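Local coordinates for adenylate kinase (Schistosoma mansoni, PDB 3UMF), which catalyses the reversible transfer of a phosphate group between ATP and AMP, giving two molecules of ADP, at residues 47-50 against 51-55; 78-81 against 82-86; 96-99 against 100-104; 164-167 against 168-172. All coordinates share one frame; numbering follows the deposited sequence.

All four interactions are local contacts along a helix or at its C-terminal end, met along the chain in the order 1, 2, 3, 4. Interaction 1 closes helix 42-53, which packs on the parallel sheet, and interaction 3 ends helix 90-104, packed at another part of that sheet; their centres lie about 19 Å apart. Interaction 2 ends helix 73-84, the helix just before 90-104, and its nearest atoms come within about 5 Å of interaction 3 without touching it. Interaction 4, on helix 161-177, lies across the chain's centre from interaction 3, with about 34 Å between their centres. Helices 73-84 and 161-177 lie farther out, probably in the AMP-binding and lid-bordering parts of the enzyme.

Interaction 1 of 4, residues 47-50 against 51-55; sequences EKLV and QKFHF
Leu-49 lays its CD2 methyl against the CD2-CE2 side of the Phe-53 ring, one helical turn on, with CD2 to Phe-53 CE2 at 3.9 Å. The two side chains meet at a slant, and the Phe-53 ring edge also lies by Leu-49 O, which the Phe-53 backbone N grips at 2.8 Å. Over one face of that ring sits Lys-52 CG. Val-50 works on another side of the helix: with CG1 anti to the backbone N (chi1 170°), this methyl is carried to within 3.5 Å of Phe-55 O, while CG2 faces Phe-55 CB. This is the C-terminal end of the helix that follows the P-loop, and it stops where His-54 takes positive phi (65°); the bond from His-54 N to Val-50 O, at 2.8 Å, is bent and weak. The chain then turns so that Phe-55 folds back under the helix, Phe-53 CB standing 3.3 Å above its ring plane toward the rim. Phe-55, Leu-49 and Val-50 all touch Leu-112 of strand 110-114. A water donates to Lys-48 O and accepts from Gln-51 NE2, bridging one turn, and Lys-48 makes a cation-pi contact with Phe-204 of helix 200-212.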
loop_
_atom_site.group_PDB
_atom_site.type_symbol
_atom_site.label_atom_id
_atom_site.label_comp_id
_atom_site.label_asym_id
_atom_site.label_seq_id
_atom_site.Cartn_x
_atom_site.Cartn_y
_atom_site.Cartn_z
ATOM N N GLU A 47 -0.362 0.014 -11.095
ATOM C CA GLU A 47 0.325 -0.370 -12.325
ATOM C C GLU A 47 0.368 0.795 -13.300
ATOM O O GLU A 47 1.393 1.057 -13.926
ATOM C CB GLU A 47 -0.379 -1.557 -12.987
ATOM C CG GLU A 47 -0.229 -2.868 -12.246
ATOM C CD GLU A 47 -1.078 -3.969 -12.849
ATOM O OE1 GLU A 47 -1.735 -3.715 -13.884
ATOM O OE2 GLU A 47 -1.097 -5.086 -12.289
ATOM N N LYS A 48 -0.757 1.491 -13.421
ATOM C CA LYS A 48 -0.867 2.600 -14.358
ATOM C C LYS A 48 -0.025 3.792 -13.912
ATOM O O LYS A 48 0.554 4.489 -14.742
ATOM C CB LYS A 48 -2.336 2.991 -14.551
ATOM C CG LYS A 48 -3.218 1.810 -14.937
ATOM C CD LYS A 48 -4.172 2.155 -16.060
ATOM C CE LYS A 48 -5.138 3.245 -15.654
ATOM N NZ LYS A 48 -5.887 3.748 -16.835
ATOM N N LEU A 49 0.057 4.012 -12.602
ATOM C CA LEU A 49 0.891 5.083 -12.056
ATOM C C LEU A 49 2.372 4.839 -12.335
ATOM O O LEU A 49 3.093 5.746 -12.746
ATOM C CB LEU A 49 0.670 5.223 -10.549
ATOM C CG LEU A 49 -0.641 5.873 -10.104
ATOM C CD1 LEU A 49 -0.767 5.812 -8.590
ATOM C CD2 LEU A 49 -0.714 7.314 -10.591
ATOM N N VAL A 50 2.817 3.608 -12.105
ATOM C CA VAL A 50 4.200 3.228 -12.366
ATOM C C VAL A 50 4.520 3.364 -13.849
ATOM O O VAL A 50 5.613 3.788 -14.222
ATOM C CB VAL A 50 4.483 1.785 -11.893
ATOM C CG1 VAL A 50 5.843 1.307 -12.380
ATOM C CG2 VAL A 50 4.403 1.703 -10.378
ATOM N N GLN A 51 3.558 3.018 -14.697
ATOM C CA GLN A 51 3.751 3.119 -16.137
ATOM C C GLN A 51 3.879 4.575 -16.586
ATOM O O GLN A 51 4.761 4.909 -17.376
ATOM C CB GLN A 51 2.611 2.426 -16.887
ATOM C CG GLN A 51 2.816 2.356 -18.391
ATOM C CD GLN A 51 1.635 1.744 -19.118
ATOM O OE1 GLN A 51 1.719 0.630 -19.634
ATOM N NE2 GLN A 51 0.529 2.478 -19.173
ATOM N N LYS A 52 3.009 5.442 -16.075
ATOM C CA LYS A 52 3.029 6.851 -16.457
ATOM C C LYS A 52 4.183 7.622 -15.817
ATOM O O LYS A 52 4.868 8.390 -16.490
ATOM C CB LYS A 52 1.692 7.528 -16.103
ATOM C CG LYS A 52 1.624 9.018 -16.458
ATOM C CD LYS A 52 0.339 9.661 -15.942
ATOM C CE LYS A 52 0.217 11.118 -16.377
ATOM N NZ LYS A 52 -0.129 11.247 -17.819
ATOM N N PHE A 53 4.402 7.418 -14.521
ATOM C CA PHE A 53 5.357 8.244 -13.781
ATOM C C PHE A 53 6.716 7.603 -13.509
ATOM O O PHE A 53 7.618 8.275 -13.008
ATOM C CB PHE A 53 4.747 8.699 -12.452
ATOM C CG PHE A 53 3.602 9.653 -12.598
ATOM C CD1 PHE A 53 3.820 10.977 -12.947
ATOM C CD2 PHE A 53 2.304 9.230 -12.373
ATOM C CE1 PHE A 53 2.757 11.860 -13.078
ATOM C CE2 PHE A 53 1.242 10.105 -12.501
ATOM C CZ PHE A 53 1.466 11.422 -12.854
ATOM N N HIS A 54 6.849 6.315 -13.815
ATOM C CA HIS A 54 8.097 5.578 -13.597
ATOM C C HIS A 54 8.432 5.466 -12.108
ATOM O O HIS A 54 9.602 5.398 -11.725
ATOM C CB HIS A 54 9.256 6.213 -14.377
ATOM C CG HIS A 54 8.890 6.614 -15.775
ATOM N ND1 HIS A 54 8.022 5.881 -16.555
ATOM C CD2 HIS A 54 9.268 7.675 -16.523
ATOM C CE1 HIS A 54 7.886 6.472 -17.729
ATOM N NE2 HIS A 54 8.630 7.561 -17.737
ATOM N N PHE A 55 7.397 5.446 -11.271
ATOM C CA PHE A 55 7.568 5.284 -9.831
ATOM C C PHE A 55 8.230 3.949 -9.517
ATOM O O PHE A 55 8.005 2.964 -10.218
ATOM C CB PHE A 55 6.200 5.311 -9.129
ATOM C CG PHE A 55 5.544 6.669 -9.091
ATOM C CD1 PHE A 55 6.277 7.824 -9.309
ATOM C CD2 PHE A 55 4.188 6.785 -8.827
ATOM C CE1 PHE A 55 5.663 9.070 -9.259
ATOM C CE2 PHE A 55 3.571 8.025 -8.783
ATOM C CZ PHE A 55 4.309 9.167 -9.000
HETATM O O HOH W 1 -0.448 4.526 -17.481
#

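Interaction 2 of 4, residues 78-81 against 82-86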
loop_
_atom_site.group_PDB
_atom_site.type_symbol
_atom_site.label_atom_id
_atom_site.label_comp_id
_atom_site.label_asym_id
_atom_site.label_seq_id
_atom_site.Cartn_x
_atom_site.Cartn_y
_atom_site.Cartn_z
ATOM N N LEU A 78 12.925 -16.829 7.908
ATOM C CA LEU A 78 11.668 -16.231 7.462
ATOM C C LEU A 78 10.765 -17.291 6.853
ATOM O O LEU A 78 9.573 -17.347 7.150
ATOM C CB LEU A 78 11.919 -15.137 6.424
ATOM C CG LEU A 78 12.140 -13.704 6.911
ATOM C CD1 LEU A 78 12.146 -12.746 5.724
ATOM C CD2 LEU A 78 11.078 -13.307 7.923
ATOM N N LYS A 79 11.351 -18.129 6.003
ATOM C CA LYS A 79 10.622 -19.194 5.324
ATOM C C LYS A 79 10.041 -20.195 6.322
ATOM O O LYS A 79 8.884 -20.599 6.205
ATOM C CB LYS A 79 11.542 -19.900 4.324
ATOM C CG LYS A 79 10.858 -20.921 3.428
ATOM C CD LYS A 79 11.806 -21.413 2.342
ATOM C CE LYS A 79 11.154 -22.469 1.466
ATOM N NZ LYS A 79 10.789 -23.684 2.241
ATOM N N ALA A 80 10.844 -20.580 7.311
ATOM C CA ALA A 80 10.392 -21.505 8.346
ATOM C C ALA A 80 9.274 -20.897 9.187
ATOM O O ALA A 80 8.341 -21.596 9.582
ATOM C CB ALA A 80 11.557 -21.929 9.229
ATOM N N MET A 81 9.373 -19.596 9.457
ATOM C CA MET A 81 8.333 -18.879 10.193
ATOM C C MET A 81 7.031 -18.857 9.401
ATOM O O MET A 81 5.958 -19.115 9.945
ATOM C CB MET A 81 8.781 -17.447 10.498
ATOM C CG MET A 81 9.828 -17.338 11.593
ATOM S SD MET A 81 10.673 -15.742 11.589
ATOM C CE MET A 81 9.287 -14.621 11.768
ATOM N N MET A 82 7.137 -18.540 8.113
ATOM C CA MET A 82 5.983 -18.521 7.221
ATOM C C MET A 82 5.318 -19.892 7.156
ATOM O O MET A 82 4.093 -19.998 7.166
ATOM C CB MET A 82 6.400 -18.078 5.820
ATOM C CG MET A 82 6.844 -16.628 5.718
ATOM S SD MET A 82 7.626 -16.276 4.130
ATOM C CE MET A 82 7.977 -14.529 4.307
ATOM N N GLU A 83 6.136 -20.938 7.100
ATOM C CA GLU A 83 5.641 -22.307 7.026
ATOM C C GLU A 83 4.799 -22.667 8.251
ATOM O O GLU A 83 3.813 -23.397 8.142
ATOM C CB GLU A 83 6.810 -23.282 6.864
ATOM C CG GLU A 83 6.434 -24.644 6.301
ATOM C CD GLU A 83 7.641 -25.422 5.809
ATOM O OE1 GLU A 83 8.763 -24.876 5.868
ATOM O OE2 GLU A 83 7.471 -26.576 5.359
ATOM N N ARG A 84 5.183 -22.139 9.412
ATOM C CA ARG A 84 4.454 -22.386 10.655
ATOM C C ARG A 84 3.210 -21.511 10.790
ATOM O O ARG A 84 2.385 -21.730 11.677
ATOM C CB ARG A 84 5.363 -22.152 11.865
ATOM C CG ARG A 84 6.482 -23.162 12.013
ATOM C CD ARG A 84 7.361 -22.835 13.208
ATOM N NE ARG A 84 8.776 -22.851 12.848
ATOM C CZ ARG A 84 9.621 -21.854 13.089
ATOM N NH1 ARG A 84 9.197 -20.759 13.702
ATOM N NH2 ARG A 84 10.890 -21.958 12.723
ATOM N N GLY A 85 3.083 -20.518 9.917
ATOM C CA GLY A 85 1.982 -19.576 10.000
ATOM C C GLY A 85 2.247 -18.509 11.043
ATOM O O GLY A 85 1.318 -17.874 11.550
ATOM N N GLU A 86 3.523 -18.319 11.366
ATOM C CA GLU A 86 3.944 -17.281 12.301
ATOM C C GLU A 86 3.926 -15.906 11.645
ATOM O O GLU A 86 4.062 -15.780 10.425
ATOM C CB GLU A 86 5.350 -17.570 12.829
ATOM C CG GLU A 86 5.442 -18.704 13.834
ATOM C CD GLU A 86 6.840 -18.846 14.398
ATOM O OE1 GLU A 86 7.561 -17.825 14.452
ATOM O OE2 GLU A 86 7.228 -19.972 14.777
#
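Arg-84 folds its guanidinium back over the helix backbone: one face lies above Ala-80 O, which stands 3.5 Å off the plane toward the rim, and above Met-81 N near the centre. NH2 reaches Ala-80 CB at 3.6 Å. A bend at chi3 (-131°) turns the group flat onto this turn, and NH1 then forms a salt bridge with Glu-86, whose carboxylate carbon lies at the guanidinium edge; the modelled NH1 to OE2 distance is improbably short, so its exact length is doubtful. The tightest packing lies beneath. Met-81 O takes Glu-86 N at 2.9 Å, and Gly-85 N bonds Met-82 O at 3.0 Å, the paired bonds of a Schellman motif that ends helix 73-84, with Gly-85 at positive phi (80°). Glu-86 CB presses on Met-81 O at 3.3 Å, and its OE1 comes to Met-81 CG as the two side chains cross at about a right angle. One turn earlier Met-82 CG sits 3.2 Å from Leu-78 O, and both residues also touch Leu-64 of helix 60-68, while Met-81 meets Pro-89. By contrast, the side bearing Lys-79 and Glu-83 is loose and exposed: Lys-79 NZ and Glu-83 OE1 stay 4.3 Å apart, opposite charges near one another but beyond a salt bridge.

Interaction 3 of 4, residues 96-99 against 100-104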
loop_
_atom_site.group_PDB
_atom_site.type_symbol
_atom_site.label_atom_id
_atom_site.label_comp_id
_atom_site.label_asym_id
_atom_site.label_seq_id
_atom_site.Cartn_x
_atom_site.Cartn_y
_atom_site.Cartn_z
ATOM N N LEU A 96 13.553 -4.265 5.267
ATOM C CA LEU A 96 13.547 -4.627 3.853
ATOM C C LEU A 96 13.142 -3.439 2.984
ATOM O O LEU A 96 13.736 -3.204 1.931
ATOM C CB LEU A 96 12.626 -5.824 3.595
ATOM C CG LEU A 96 13.090 -7.174 4.152
ATOM C CD1 LEU A 96 12.104 -8.277 3.792
ATOM C CD2 LEU A 96 14.483 -7.517 3.647
ATOM N N LEU A 97 12.134 -2.695 3.434
ATOM C CA LEU A 97 11.693 -1.485 2.740
ATOM C C LEU A 97 12.825 -0.471 2.633
ATOM O O LEU A 97 13.133 0.014 1.547
ATOM C CB LEU A 97 10.511 -0.846 3.473
ATOM C CG LEU A 97 9.126 -1.448 3.240
ATOM C CD1 LEU A 97 8.127 -0.870 4.230
ATOM C CD2 LEU A 97 8.671 -1.192 1.811
ATOM N N LYS A 98 13.440 -0.168 3.771
ATOM C CA LYS A 98 14.539 0.787 3.840
ATOM C C LYS A 98 15.684 0.368 2.927
ATOM O O LYS A 98 16.258 1.194 2.217
ATOM C CB LYS A 98 15.041 0.901 5.281
ATOM C CG LYS A 98 16.069 1.996 5.516
ATOM C CD LYS A 98 16.521 2.003 6.970
ATOM C CE LYS A 98 17.156 3.326 7.357
ATOM N NZ LYS A 98 17.526 3.354 8.799
ATOM N N GLU A 99 16.004 -0.922 2.943
ATOM C CA GLU A 99 17.096 -1.449 2.135
ATOM C C GLU A 99 16.791 -1.301 0.649
ATOM O O GLU A 99 17.670 -0.954 -0.139
ATOM C CB GLU A 99 17.352 -2.920 2.473
ATOM C CG GLU A 99 18.547 -3.515 1.751
ATOM C CD GLU A 99 18.448 -5.020 1.590
ATOM O OE1 GLU A 99 19.005 -5.550 0.605
ATOM O OE2 GLU A 99 17.818 -5.675 2.449
ATOM N N ALA A 100 15.543 -1.558 0.271
ATOM C CA ALA A 100 15.126 -1.429 -1.119
ATOM C C ALA A 100 15.119 0.030 -1.586
ATOM O O ALA A 100 15.461 0.322 -2.732
ATOM C CB ALA A 100 13.754 -2.061 -1.323
ATOM N N MET A 101 14.743 0.942 -0.693
ATOM C CA MET A 101 14.674 2.362 -1.034
ATOM C C MET A 101 16.058 2.981 -1.256
ATOM O O MET A 101 16.246 3.766 -2.186
ATOM C CB MET A 101 13.888 3.137 0.027
ATOM C CG MET A 101 12.408 2.762 0.081
ATOM S SD MET A 101 11.507 3.573 1.416
ATOM C CE MET A 101 11.863 5.294 1.077
ATOM N N ILE A 102 17.018 2.621 -0.407
ATOM C CA ILE A 102 18.396 3.092 -0.537
ATOM C C ILE A 102 18.974 2.622 -1.864
ATOM O O ILE A 102 19.738 3.334 -2.523
ATOM C CB ILE A 102 19.277 2.552 0.613
ATOM C CG1 ILE A 102 18.857 3.181 1.945
ATOM C CG2 ILE A 102 20.749 2.821 0.351
ATOM C CD1 ILE A 102 19.640 2.667 3.139
ATOM N N LYS A 103 18.571 1.420 -2.257
ATOM C CA LYS A 103 19.047 0.768 -3.463
ATOM C C LYS A 103 18.465 1.397 -4.734
ATOM O O LYS A 103 19.085 1.342 -5.796
ATOM C CB LYS A 103 18.673 -0.722 -3.391
ATOM C CG LYS A 103 19.378 -1.630 -4.378
ATOM C CD LYS A 103 18.793 -3.034 -4.315
ATOM C CE LYS A 103 19.817 -4.092 -4.695
ATOM N NZ LYS A 103 19.620 -4.616 -6.073
ATOM N N LEU A 104 17.287 2.011 -4.626
ATOM C CA LEU A 104 16.561 2.488 -5.808
ATOM C C LEU A 104 16.316 3.999 -5.872
ATOM O O LEU A 104 15.715 4.486 -6.833
ATOM C CB LEU A 104 15.202 1.774 -5.913
ATOM C CG LEU A 104 15.210 0.263 -6.140
ATOM C CD1 LEU A 104 13.797 -0.286 -6.049
ATOM C CD2 LEU A 104 15.829 -0.074 -7.488
#
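Residues 96-99 run straight on into 100-104 as one helix, with successive i to i+4 bonds: Ala-100 N to Leu-96 O, Met-101 N to Leu-97 O at 2.9 Å, and Ile-102 N to Lys-98 O. The next in line, Lys-103 N to Glu-99 O, has lengthened to 3.3 Å and is weak, and Leu-104 N bonds to Met-101 O, three residues back, at the end of the helix. Side chains mostly meet the carbonyls of the preceding turn rather than each other. Ala-100 CB lies 3.4 Å from Leu-96 O. Met-101 holds CG against Leu-97 O at 3.2 Å, with CG anti to its own carbonyl carbon (chi1 -67°) and thus swung back along the helix; a bend at chi3 (55°) then turns the methyl end. Ile-102 CG1 stands 3.3 Å from Lys-98 O, and its CD1 comes to 4.3 Å from Lys-98 CG. Glu-99 and Lys-103, opposite in charge and a turn apart, do not pair: Glu-99 OE1 and Lys-103 NZ are 6.8 Å from each other on the exposed side. Leu-97, Ala-100 and Met-101 turn inward, all three touching Leu-58, with Leu-97 also on Ile-113 and Met-101 on Phe-111. Such a one-sided helix, greasy where it lies on strands 56-58 and 110-114, is the pattern of a helix flanking the parallel sheet in the P-loop kinase fold.

Interaction 4 of 4, residues 164-167 against 168-172; sequences EETI and VKRFR
The helix is regular through residues 164-172, each amide from Val-168 to Phe-171 bonding to the carbonyl four residues back, as with Lys-169 N to Glu-165 O at 2.9 Å. On one exposed side Glu-165 and Lys-169 pair across a turn. Glu-165 leaves the helix with CG anti to the backbone N and then bends at chi2 (73°), which brings the carboxylate over toward the following turn; Lys-169 NZ meets OE2 at 3.1 Å from above the carboxylate plane, 43° out of it, in a salt bridge. Lys-169 is itself bent at chi2, and its CG rests 3.2 Å from Glu-165 O. A water donates to the same Glu-165 OE2 at 2.7 Å and accepts a weak bond from Arg-172 NH1, so that one carboxylate oxygen serves both the lysine and the bridge to the arginine; this would probably favour its charged form. Glu-165 OE1 lies 4.0 Å from Val-168 CB, an apolar neighbour. Val-168, in turn, puts CG2 at 3.4 Å from Glu-164 O and CG1 at 3.5 Å above the Arg-172 guanidinium plane, toward its rim. Round the helix, Thr-166 CG2 approaches the Arg-170 guanidinium obliquely, while its hydroxyl OG1 bonds to Asp-162 O. Glu-164 OE2 takes the backbone N of Lys-152. Against helix 143-150 lie Val-168 on Arg-147 and Phe-171 on Met-146, and Arg-172 NE makes a salt bridge with Glu-143, so helix 161-177 packs on the helix just before it, with Leu-151 and Val-141 filling in from the adjoining loops.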
loop_
_atom_site.group_PDB
_atom_site.type_symbol
_atom_site.label_atom_id
_atom_site.label_comp_id
_atom_site.label_asym_id
_atom_site.label_seq_id
_atom_site.Cartn_x
_atom_site.Cartn_y
_atom_site.Cartn_z
ATOM N N GLU A 164 -19.045 -15.486 -0.908
ATOM C CA GLU A 164 -19.352 -14.063 -1.011
ATOM C C GLU A 164 -19.350 -13.386 0.363
ATOM O O GLU A 164 -18.848 -12.272 0.513
ATOM C CB GLU A 164 -20.692 -13.850 -1.722
ATOM C CG GLU A 164 -20.694 -14.311 -3.176
ATOM C CD GLU A 164 -22.002 -14.021 -3.885
ATOM O OE1 GLU A 164 -23.014 -13.763 -3.197
ATOM O OE2 GLU A 164 -22.019 -14.045 -5.137
ATOM N N GLU A 165 -19.903 -14.066 1.362
ATOM C CA GLU A 165 -19.939 -13.530 2.720
ATOM C C GLU A 165 -18.537 -13.402 3.315
ATOM O O GLU A 165 -18.273 -12.483 4.093
ATOM C CB GLU A 165 -20.843 -14.375 3.627
ATOM C CG GLU A 165 -21.024 -13.834 5.049
ATOM C CD GLU A 165 -21.915 -12.595 5.127
ATOM O OE1 GLU A 165 -22.313 -12.056 4.071
ATOM O OE2 GLU A 165 -22.224 -12.156 6.258
ATOM N N THR A 166 -17.639 -14.315 2.947
ATOM C CA THR A 166 -16.247 -14.220 3.382
ATOM C C THR A 166 -15.615 -12.918 2.891
ATOM O O THR A 166 -14.904 -12.239 3.635
ATOM C CB THR A 166 -15.412 -15.419 2.889
ATOM O OG1 THR A 166 -15.908 -16.623 3.484
ATOM C CG2 THR A 166 -13.942 -15.243 3.267
ATOM N N ILE A 167 -15.893 -12.568 1.640
ATOM C CA ILE A 167 -15.387 -11.331 1.050
ATOM C C ILE A 167 -16.028 -10.095 1.691
ATOM O O ILE A 167 -15.365 -9.073 1.895
ATOM C CB ILE A 167 -15.612 -11.315 -0.479
ATOM C CG1 ILE A 167 -14.747 -12.391 -1.146
ATOM C CG2 ILE A 167 -15.306 -9.945 -1.063
ATOM C CD1 ILE A 167 -14.880 -12.430 -2.653
ATOM N N VAL A 168 -17.317 -10.186 2.008
ATOM C CA VAL A 168 -17.987 -9.107 2.730
ATOM C C VAL A 168 -17.309 -8.866 4.079
ATOM O O VAL A 168 -17.004 -7.726 4.427
ATOM C CB VAL A 168 -19.493 -9.392 2.929
ATOM C CG1 VAL A 168 -20.096 -8.407 3.918
ATOM C CG2 VAL A 168 -20.225 -9.326 1.592
ATOM N N LYS A 169 -17.056 -9.941 4.820
ATOM C CA LYS A 169 -16.356 -9.854 6.102
ATOM C C LYS A 169 -14.924 -9.343 5.951
ATOM O O LYS A 169 -14.422 -8.615 6.807
ATOM C CB LYS A 169 -16.337 -11.214 6.806
ATOM C CG LYS A 169 -17.705 -11.736 7.199
ATOM C CD LYS A 169 -18.516 -10.676 7.922
ATOM C CE LYS A 169 -19.789 -11.277 8.495
ATOM N NZ LYS A 169 -20.926 -10.325 8.408
ATOM N N ARG A 170 -14.262 -9.735 4.868
ATOM C CA ARG A 170 -12.904 -9.261 4.616
ATOM C C ARG A 170 -12.912 -7.758 4.345
ATOM O O ARG A 170 -12.009 -7.036 4.770
ATOM C CB ARG A 170 -12.269 -10.016 3.447
ATOM C CG ARG A 170 -10.802 -9.679 3.216
ATOM C CD ARG A 170 -10.243 -10.452 2.033
ATOM N NE ARG A 170 -10.313 -11.894 2.250
ATOM C CZ ARG A 170 -10.064 -12.803 1.313
ATOM N NH1 ARG A 170 -9.728 -12.421 0.091
ATOM N NH2 ARG A 170 -10.155 -14.093 1.599
ATOM N N PHE A 171 -13.944 -7.300 3.643
ATOM C CA PHE A 171 -14.151 -5.878 3.391
ATOM C C PHE A 171 -14.346 -5.108 4.700
ATOM O O PHE A 171 -13.723 -4.071 4.921
ATOM C CB PHE A 171 -15.368 -5.672 2.475
ATOM C CG PHE A 171 -15.728 -4.229 2.255
ATOM C CD1 PHE A 171 -15.208 -3.530 1.179
ATOM C CD2 PHE A 171 -16.584 -3.569 3.125
ATOM C CE1 PHE A 171 -15.535 -2.198 0.973
ATOM C CE2 PHE A 171 -16.909 -2.235 2.929
ATOM C CZ PHE A 171 -16.384 -1.552 1.848
ATOM N N ARG A 172 -15.223 -5.617 5.557
ATOM C CA ARG A 172 -15.547 -4.950 6.811
ATOM C C ARG A 172 -14.370 -4.996 7.775
ATOM O O ARG A 172 -14.119 -4.032 8.500
ATOM C CB ARG A 172 -16.787 -5.572 7.450
ATOM C CG ARG A 172 -18.055 -5.416 6.623
ATOM C CD ARG A 172 -19.251 -6.037 7.333
ATOM N NE ARG A 172 -20.478 -5.898 6.547
ATOM C CZ ARG A 172 -21.634 -6.478 6.853
ATOM N NH1 ARG A 172 -21.732 -7.242 7.933
ATOM N NH2 ARG A 172 -22.692 -6.291 6.077
HETATM O O HOH W 2 -23.529 -9.863 6.874
#